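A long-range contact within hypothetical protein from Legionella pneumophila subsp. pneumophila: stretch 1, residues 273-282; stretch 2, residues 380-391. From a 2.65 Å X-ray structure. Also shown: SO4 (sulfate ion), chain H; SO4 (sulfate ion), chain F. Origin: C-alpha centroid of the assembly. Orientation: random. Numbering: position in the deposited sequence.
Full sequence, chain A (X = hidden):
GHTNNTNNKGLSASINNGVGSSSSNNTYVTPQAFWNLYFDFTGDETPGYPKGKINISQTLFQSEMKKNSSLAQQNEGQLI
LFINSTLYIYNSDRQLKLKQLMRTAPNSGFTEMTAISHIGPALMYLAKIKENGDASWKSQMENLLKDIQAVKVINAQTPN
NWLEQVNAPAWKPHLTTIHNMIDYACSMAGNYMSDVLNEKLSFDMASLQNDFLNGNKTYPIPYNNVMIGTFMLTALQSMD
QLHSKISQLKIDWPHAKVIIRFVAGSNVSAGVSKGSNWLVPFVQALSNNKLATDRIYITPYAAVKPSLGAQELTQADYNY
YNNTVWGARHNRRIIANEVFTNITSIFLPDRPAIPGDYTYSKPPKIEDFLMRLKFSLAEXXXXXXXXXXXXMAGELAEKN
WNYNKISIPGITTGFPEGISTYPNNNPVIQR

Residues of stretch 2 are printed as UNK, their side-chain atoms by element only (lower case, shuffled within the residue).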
ATOM      1  N   SER A 273       0.439   4.054  -2.906  1.00 26.31           N
ATOM      2  CA  SER A 273      -0.912   4.565  -3.210  1.00 26.53           C
ATOM      3  C   SER A 273      -0.799   5.618  -4.303  1.00 30.35           C
ATOM      4  O   SER A 273       0.212   6.303  -4.368  1.00 29.89           O
ATOM      5  CB  SER A 273      -1.622   5.084  -1.971  1.00 30.31           C
ATOM      6  OG  SER A 273      -0.912   6.183  -1.434  1.00 48.14           O
ATOM      7  N   LYS A 274      -1.798   5.696  -5.197  1.00 28.33           N
ATOM      8  CA  LYS A 274      -1.818   6.555  -6.386  1.00 28.57           C
ATOM      9  C   LYS A 274      -1.486   8.031  -6.098  1.00 33.01           C
ATOM     10  O   LYS A 274      -0.726   8.613  -6.866  1.00 33.22           O
ATOM     11  CB  LYS A 274      -3.119   6.424  -7.206  1.00 31.24           C
ATOM     12  CG  LYS A 274      -4.396   6.771  -6.458  1.00 51.16           C
ATOM     13  CD  LYS A 274      -5.574   7.033  -7.412  1.00 64.35           C
ATOM     14  CE  LYS A 274      -6.893   6.474  -6.912  1.00 75.71           C
ATOM     15  NZ  LYS A 274      -7.418   7.183  -5.715  1.00 84.52           N
ATOM     16  N   GLY A 275      -1.975   8.596  -4.999  1.00 28.48           N
ATOM     17  CA  GLY A 275      -1.668   9.986  -4.637  1.00 27.88           C
ATOM     18  C   GLY A 275      -0.243  10.235  -4.165  1.00 32.21           C
ATOM     19  O   GLY A 275       0.200  11.384  -4.102  1.00 32.29           O
ATOM     20  N   SER A 276       0.498   9.153  -3.863  1.00 28.85           N
ATOM     21  CA  SER A 276       1.887   9.203  -3.409  1.00 28.32           C
ATOM     22  C   SER A 276       2.866   8.562  -4.420  1.00 32.76           C
ATOM     23  O   SER A 276       4.009   8.252  -4.040  1.00 31.70           O
ATOM     24  CB  SER A 276       2.012   8.512  -2.059  1.00 31.27           C
ATOM     25  OG  SER A 276       1.151   9.133  -1.121  1.00 41.55           O
ATOM     26  N   ASN A 277       2.421   8.379  -5.700  1.00 28.85           N
ATOM     27  CA  ASN A 277       3.213   7.819  -6.786  1.00 28.88           C
ATOM     28  C   ASN A 277       2.958   8.594  -8.077  1.00 36.92           C
ATOM     29  O   ASN A 277       1.924   8.418  -8.738  1.00 36.46           O
ATOM     30  CB  ASN A 277       2.957   6.309  -6.988  1.00 26.17           C
ATOM     31  CG  ASN A 277       4.099   5.615  -7.710  1.00 36.72           C
ATOM     32  OD1 ASN A 277       4.608   6.072  -8.741  1.00 32.74           O
ATOM     33  ND2 ASN A 277       4.595   4.543  -7.150  1.00 21.10           N
ATOM     34  N   TRP A 278       3.951   9.408  -8.473  1.00 35.80           N
ATOM     35  CA  TRP A 278       3.869  10.251  -9.659  1.00 36.29           C
ATOM     36  C   TRP A 278       3.865   9.453 -10.946  1.00 38.17           C
ATOM     37  O   TRP A 278       3.628  10.037 -12.014  1.00 38.57           O
ATOM     38  CB  TRP A 278       4.994  11.293  -9.662  1.00 36.44           C
ATOM     39  CG  TRP A 278       6.372  10.711  -9.616  1.00 38.51           C
ATOM     40  CD1 TRP A 278       7.152  10.555  -8.515  1.00 41.40           C
ATOM     41  CD2 TRP A 278       7.133  10.197 -10.726  1.00 39.35           C
ATOM     42  NE1 TRP A 278       8.338   9.939  -8.855  1.00 41.68           N
ATOM     43  CE2 TRP A 278       8.365   9.735 -10.210  1.00 43.66           C
ATOM     44  CE3 TRP A 278       6.893  10.090 -12.116  1.00 41.18           C
ATOM     45  CZ2 TRP A 278       9.344   9.143 -11.022  1.00 43.68           C
ATOM     46  CZ3 TRP A 278       7.872   9.534 -12.925  1.00 43.08           C
ATOM     47  CH2 TRP A 278       9.078   9.064 -12.383  1.00 43.93           C
ATOM     48  N   LEU A 279       4.090   8.117 -10.869  1.00 33.24           N
ATOM     49  CA  LEU A 279       4.031   7.272 -12.077  1.00 32.13           C
ATOM     50  C   LEU A 279       2.616   7.225 -12.607  1.00 35.52           C
ATOM     51  O   LEU A 279       2.423   7.067 -13.805  1.00 35.87           O
ATOM     52  CB  LEU A 279       4.538   5.842 -11.844  1.00 31.00           C
ATOM     53  CG  LEU A 279       6.024   5.633 -11.652  1.00 32.92           C
ATOM     54  CD1 LEU A 279       6.294   4.223 -11.266  1.00 31.36           C
ATOM     55  CD2 LEU A 279       6.811   5.986 -12.895  1.00 34.44           C
ATOM     56  N   VAL A 280       1.625   7.360 -11.705  1.00 32.18           N
ATOM     57  CA  VAL A 280       0.208   7.309 -12.044  1.00 31.85           C
ATOM     58  C   VAL A 280      -0.137   8.511 -12.963  1.00 36.04           C
ATOM     59  O   VAL A 280      -0.484   8.238 -14.126  1.00 36.21           O
ATOM     60  CB  VAL A 280      -0.702   7.182 -10.799  1.00 34.35           C
ATOM     61  CG1 VAL A 280      -2.178   7.159 -11.203  1.00 33.71           C
ATOM     62  CG2 VAL A 280      -0.339   5.938  -9.997  1.00 33.61           C
ATOM     63  N   PRO A 281       0.024   9.804 -12.563  1.00 32.27           N
ATOM     64  CA  PRO A 281      -0.246  10.890 -13.527  1.00 32.80           C
ATOM     65  C   PRO A 281       0.693  10.848 -14.753  1.00 39.88           C
ATOM     66  O   PRO A 281       0.253  11.178 -15.849  1.00 40.71           O
ATOM     67  CB  PRO A 281      -0.017  12.161 -12.707  1.00 34.07           C
ATOM     68  CG  PRO A 281       0.886  11.749 -11.583  1.00 37.84           C
ATOM     69  CD  PRO A 281       0.441  10.351 -11.253  1.00 33.39           C
ATOM     70  N   PHE A 282       1.968  10.425 -14.578  1.00 37.94           N
ATOM     71  CA  PHE A 282       2.941  10.307 -15.674  1.00 38.28           C
ATOM     72  C   PHE A 282       2.414   9.345 -16.781  1.00 44.05           C
ATOM     73  O   PHE A 282       2.406   9.716 -17.967  1.00 42.78           O
ATOM     74  CB  PHE A 282       4.318   9.859 -15.141  1.00 39.53           C
ATOM     75  CG  PHE A 282       5.335   9.545 -16.209  1.00 42.13           C
ATOM     76  CD1 PHE A 282       5.674  10.490 -17.177  1.00 46.18           C
ATOM     77  CD2 PHE A 282       5.954   8.304 -16.255  1.00 44.31           C
ATOM     78  CE1 PHE A 282       6.586  10.181 -18.188  1.00 47.09           C
ATOM     79  CE2 PHE A 282       6.893   8.011 -17.247  1.00 47.37           C
ATOM     80  CZ  PHE A 282       7.192   8.948 -18.212  1.00 46.17           C
ATOM     81  N   UNK A 380       6.304   8.709   5.609  1.00 33.53           N
ATOM     82  CA  UNK A 380       6.762   7.383   5.144  1.00 32.63           C
ATOM     83  C   UNK A 380       6.124   6.928   3.823  1.00 36.96           C
ATOM     84  O   UNK A 380       6.735   6.148   3.096  1.00 37.98           O
ATOM     85  c   UNK A 380       6.334   6.454   6.283  1.00 34.98           C
ATOM     86  c   UNK A 380       5.598   8.597   6.904  1.00 35.40           C
ATOM     87  c   UNK A 380       5.209   7.152   6.974  1.00 39.59           C
ATOM     88  N   UNK A 381       4.908   7.414   3.519  1.00 32.15           N
ATOM     89  CA  UNK A 381       4.148   7.121   2.296  1.00 31.18           C
ATOM     90  C   UNK A 381       4.766   7.769   1.052  1.00 33.78           C
ATOM     91  O   UNK A 381       4.486   7.338  -0.057  1.00 34.42           O
ATOM     92  c   UNK A 381       2.692   7.614   2.457  1.00 31.81           C
ATOM     93  c   UNK A 381       1.967   6.904   3.575  1.00 24.86           C
ATOM     94  o   UNK A 381       2.665   9.040   2.662  1.00 27.92           O
ATOM     95  N   UNK A 382       5.577   8.805   1.237  1.00 30.57           N
ATOM     96  CA  UNK A 382       6.183   9.594   0.154  1.00 30.64           C
ATOM     97  C   UNK A 382       7.612   9.219  -0.183  1.00 36.14           C
ATOM     98  O   UNK A 382       8.380   8.742   0.661  1.00 36.13           O
ATOM     99  c   UNK A 382       6.189  11.083   0.542  1.00 31.89           C
ATOM    100  o   UNK A 382       3.816  11.770  -1.207  1.00 34.48           O
ATOM    101  c   UNK A 382       3.716  11.372  -0.022  1.00 46.11           C
ATOM    102  o   UNK A 382       2.737  10.721   0.407  1.00 41.86           O
ATOM    103  c   UNK A 382       4.842  11.661   0.942  1.00 35.84           C
ATOM    104  N   UNK A 383       7.963   9.462  -1.439  1.00 34.21           N
ATOM    105  CA  UNK A 383       9.315   9.298  -1.997  1.00 33.96           C
ATOM    106  C   UNK A 383       9.821  10.690  -2.208  1.00 37.72           C
ATOM    107  O   UNK A 383       8.993  11.564  -2.512  1.00 37.66           O
ATOM    108  c   UNK A 383       7.126   7.769  -6.359  1.00 50.55           C
ATOM    109  c   UNK A 383       8.066   7.686  -3.584  1.00 43.73           C
ATOM    110 se   UNK A 383       8.187   6.658  -5.209  0.75 53.89          SE
ATOM    111  c   UNK A 383       9.298   8.525  -3.343  1.00 36.06           C
ATOM    112  N   UNK A 384      11.140  10.935  -2.121  1.00 34.13           N
ATOM    113  CA  UNK A 384      11.645  12.306  -2.381  1.00 33.85           C
ATOM    114  C   UNK A 384      11.318  12.774  -3.822  1.00 36.20           C
ATOM    115  O   UNK A 384      11.086  13.962  -4.008  1.00 35.64           O
ATOM    116  c   UNK A 384      12.777  13.737   0.086  1.00 41.89           C
ATOM    117  c   UNK A 384      15.054  12.856  -0.521  1.00 39.81           C
ATOM    118  c   UNK A 384      13.560  12.619  -0.634  1.00 39.01           C
ATOM    119  c   UNK A 384      13.152  12.472  -2.097  1.00 33.83           C
ATOM    120  N   UNK A 385      11.199  11.836  -4.795  1.00 31.35           N
ATOM    121  CA  UNK A 385      10.864  12.167  -6.179  1.00 31.99           C
ATOM    122  C   UNK A 385       9.441  12.773  -6.322  1.00 38.48           C
ATOM    123  O   UNK A 385       9.193  13.459  -7.322  1.00 39.49           O
ATOM    124  o   UNK A 385      10.296   9.833  -6.674  1.00 42.09           O
ATOM    125  c   UNK A 385      11.040  10.960  -7.095  1.00 34.38           C
ATOM    126  N   UNK A 386       8.539  12.592  -5.301  1.00 34.31           N
ATOM    127  CA  UNK A 386       7.191  13.197  -5.287  1.00 33.02           C
ATOM    128  C   UNK A 386       7.270  14.722  -5.113  1.00 36.87           C
ATOM    129  O   UNK A 386       6.278  15.410  -5.361  1.00 36.74           O
ATOM    130  c   UNK A 386       5.864  11.193  -4.380  1.00 46.55           C
ATOM    131  o   UNK A 386       5.901  10.648  -5.478  1.00 39.75           O
ATOM    132  c   UNK A 386       6.320  12.612  -4.179  1.00 32.12           C
ATOM    133  n   UNK A 386       5.350  10.588  -3.324  1.00 37.50           N
ATOM    134  N   UNK A 387       8.448  15.254  -4.676  1.00 32.57           N
ATOM    135  CA  UNK A 387       8.668  16.695  -4.502  1.00 32.52           C
ATOM    136  C   UNK A 387       8.422  17.443  -5.815  1.00 38.02           C
ATOM    137  O   UNK A 387       7.932  18.578  -5.792  1.00 39.17           O
ATOM    138  c   UNK A 387      10.114  16.967  -4.021  1.00 31.82           C
ATOM    139  c   UNK A 387      10.419  18.438  -3.845  1.00 27.87           C
ATOM    140  o   UNK A 387      10.359  16.267  -2.813  1.00 27.92           O
ATOM    141  N   UNK A 388       8.817  16.819  -6.956  1.00 32.48           N
ATOM    142  CA  UNK A 388       8.746  17.452  -8.269  1.00 31.22           C
ATOM    143  C   UNK A 388       8.021  16.590  -9.326  1.00 34.64           C
ATOM    144  O   UNK A 388       7.585  17.139 -10.341  1.00 34.09           O
ATOM    145  c   UNK A 388      11.041  16.613  -9.062  1.00 33.55           C
ATOM    146  c   UNK A 388      10.868  18.806  -7.799  1.00 33.03           C
ATOM    147  c   UNK A 388      10.169  17.840  -8.763  1.00 34.11           C
ATOM    148  N   UNK A 389       7.952  15.271  -9.099  1.00 30.71           N
ATOM    149  CA  UNK A 389       7.375  14.290 -10.014  1.00 30.43           C
ATOM    150  C   UNK A 389       6.003  14.639 -10.547  1.00 36.17           C
ATOM    151  O   UNK A 389       5.798  14.608 -11.770  1.00 37.46           O
ATOM    152  N   UNK A 390       5.052  14.992  -9.625  1.00 30.60           N
ATOM    153  CA  UNK A 390       3.687  15.404  -9.986  1.00 29.39           C
ATOM    154  C   UNK A 390       3.701  16.679 -10.822  1.00 36.43           C
ATOM    155  O   UNK A 390       2.963  16.754 -11.807  1.00 40.27           O
ATOM    156  c   UNK A 390       2.922  12.443  -6.567  1.00 29.37           C
ATOM    157  c   UNK A 390       3.243  13.676  -7.142  1.00 29.96           C
ATOM    158  c   UNK A 390       0.904  12.375  -7.840  1.00 30.65           C
ATOM    159  c   UNK A 390       1.242  13.598  -8.443  1.00 28.92           C
ATOM    160  c   UNK A 390       2.787  15.569  -8.750  1.00 29.48           C
ATOM    161  c   UNK A 390       2.417  14.255  -8.102  1.00 28.85           C
ATOM    162  c   UNK A 390       1.761  11.797  -6.928  1.00 28.25           C
ATOM    163  N   UNK A 391       4.557  17.658 -10.468  1.00 31.89           N
ATOM    164  CA  UNK A 391       4.685  18.920 -11.223  1.00 31.62           C
ATOM    165  C   UNK A 391       5.303  18.704 -12.623  1.00 34.42           C
ATOM    166  O   UNK A 391       4.740  19.187 -13.611  1.00 36.45           O
ATOM    167  c   UNK A 391       7.888  22.273 -13.754  1.00 33.45           C
ATOM    168  c   UNK A 391       7.326  23.525 -14.061  1.00 34.46           C
ATOM    169  c   UNK A 391       5.505  19.980 -10.451  1.00 29.78           C
ATOM    170  c   UNK A 391       4.331  22.219 -10.875  1.00 34.13           C
ATOM    171  c   UNK A 391       6.171  21.887 -12.117  1.00 30.92           C
ATOM    172  c   UNK A 391       5.357  21.334 -11.070  1.00 30.98           C
ATOM    173  c   UNK A 391       6.184  23.972 -13.441  1.00 34.61           C
ATOM    174  n   UNK A 391       4.473  23.301 -11.713  1.00 34.26           N
ATOM    175  c   UNK A 391       7.336  21.458 -12.779  1.00 31.53           C
ATOM    176  c   UNK A 391       5.607  23.136 -12.472  1.00 35.38           C
TER
HETATM  177  S   SO4 H 506      -4.999   8.492  -2.804  1.00 80.48           S
HETATM  178  O1  SO4 H 506      -5.759   8.988  -1.644  1.00 83.22           O
HETATM  179  O2  SO4 H 506      -5.447   7.088  -3.142  1.00 78.79           O
HETATM  180  O3  SO4 H 506      -5.161   9.476  -3.944  1.00 73.85           O
HETATM  181  O4  SO4 H 506      -3.601   8.410  -2.358  1.00 81.22           O
HETATM  182  S   SO4 F 504      13.856   8.422  -1.041  1.00 63.63           S
HETATM  183  O1  SO4 F 504      13.914   9.573  -0.151  1.00 61.22           O
HETATM  184  O2  SO4 F 504      14.443   7.254  -0.350  1.00 68.08           O
HETATM  185  O3  SO4 F 504      12.461   8.156  -1.385  1.00 65.28           O
HETATM  186  O4  SO4 F 504      14.614   8.679  -2.270  1.00 64.13           O
HETATM  187  O   HOH W   1       2.335  13.047  -3.242  1.00 32.54           O

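At position 380 three carbons close a ring onto the backbone N, out of reach of stretch 1: Pro 380. Position 381 has one carbon carrying an oxygen and a carbon, and its backbone O lies 3.4 Å from Ser 276 CB; the fork is that of Thr 381.

Position 382 carries three carbons, the third bearing two oxygens, a carboxylate with one oxygen 2.7 Å from Ser 276 OG: Glu 382. Ser 276 OG donates to that oxygen, OE2, and Thr 381 OG1 donates to the same OE2 at 2.8 Å. A water donates both to Glu 382 OE1 and to Gly 275 O, 2.8 Å from each.

At 383 an unbranched chain of two carbons, selenium and a carbon, the terminal carbon 3.5 Å from Trp 278 NE1, identifies selenomethionine, Met 383; that carbon is CE. Position 384 has four carbons forked at the second, out of reach: Leu 384. Its backbone N donates to a sulfate, O3 of chain F, at 3.2 Å.

Position 385 has one carbon and one oxygen, the oxygen 2.9 Å from Trp 278 NE1: Ser 385. Trp 278 NE1 donates to this OG with an N-H...acceptor angle of 158°, so the hydroxyl sits at the indole edge.

Position 386 has two carbons, the second carrying one oxygen and one nitrogen, the nitrogen 2.8 Å from Ser 276 O: the amide of Asn 386. ND2 donates to Ser 276 O at an angle of 160° and also to Glu 382 OE1 at 2.9 Å. The same residue closes a type I turn from Met 383, its N donating to Met 383 O at 3.0 Å.

Position 387 repeats the one-carbon fork to oxygen and carbon, its CB directed away: Thr 387, whose OG1 donates to Leu 384 O at 2.7 Å. At 388 one carbon carries two more, none touching stretch 1, giving Val 388.

Position 389 has no side-chain atoms; its CA stands 4.1 Å from the centroid of the Trp 278 five-membered ring, 26° off the normal. It is Gly 389, and an ideal CB would come within 2.4 Å of Trp 278 CG, a clash.

Position 390 has one carbon and a six-carbon ring, with Trp 278 CA over the ring face, 3.9 Å from its centroid: Phe 390. Pro 281 CG approaches CD2 of Phe 390 at 3.7 Å. Position 391 has fused rings of eight carbons and one nitrogen, out of reach: Trp 391.

The contact, burying 530 Å², thus joins a polar cluster around Ser 276 to interlocked packing around Trp 278: the indole covers Gly 389, while the Phe 390 ring lies against the Trp 278 backbone.

Stretch 2 380-391: PTEMLSNTVGFW
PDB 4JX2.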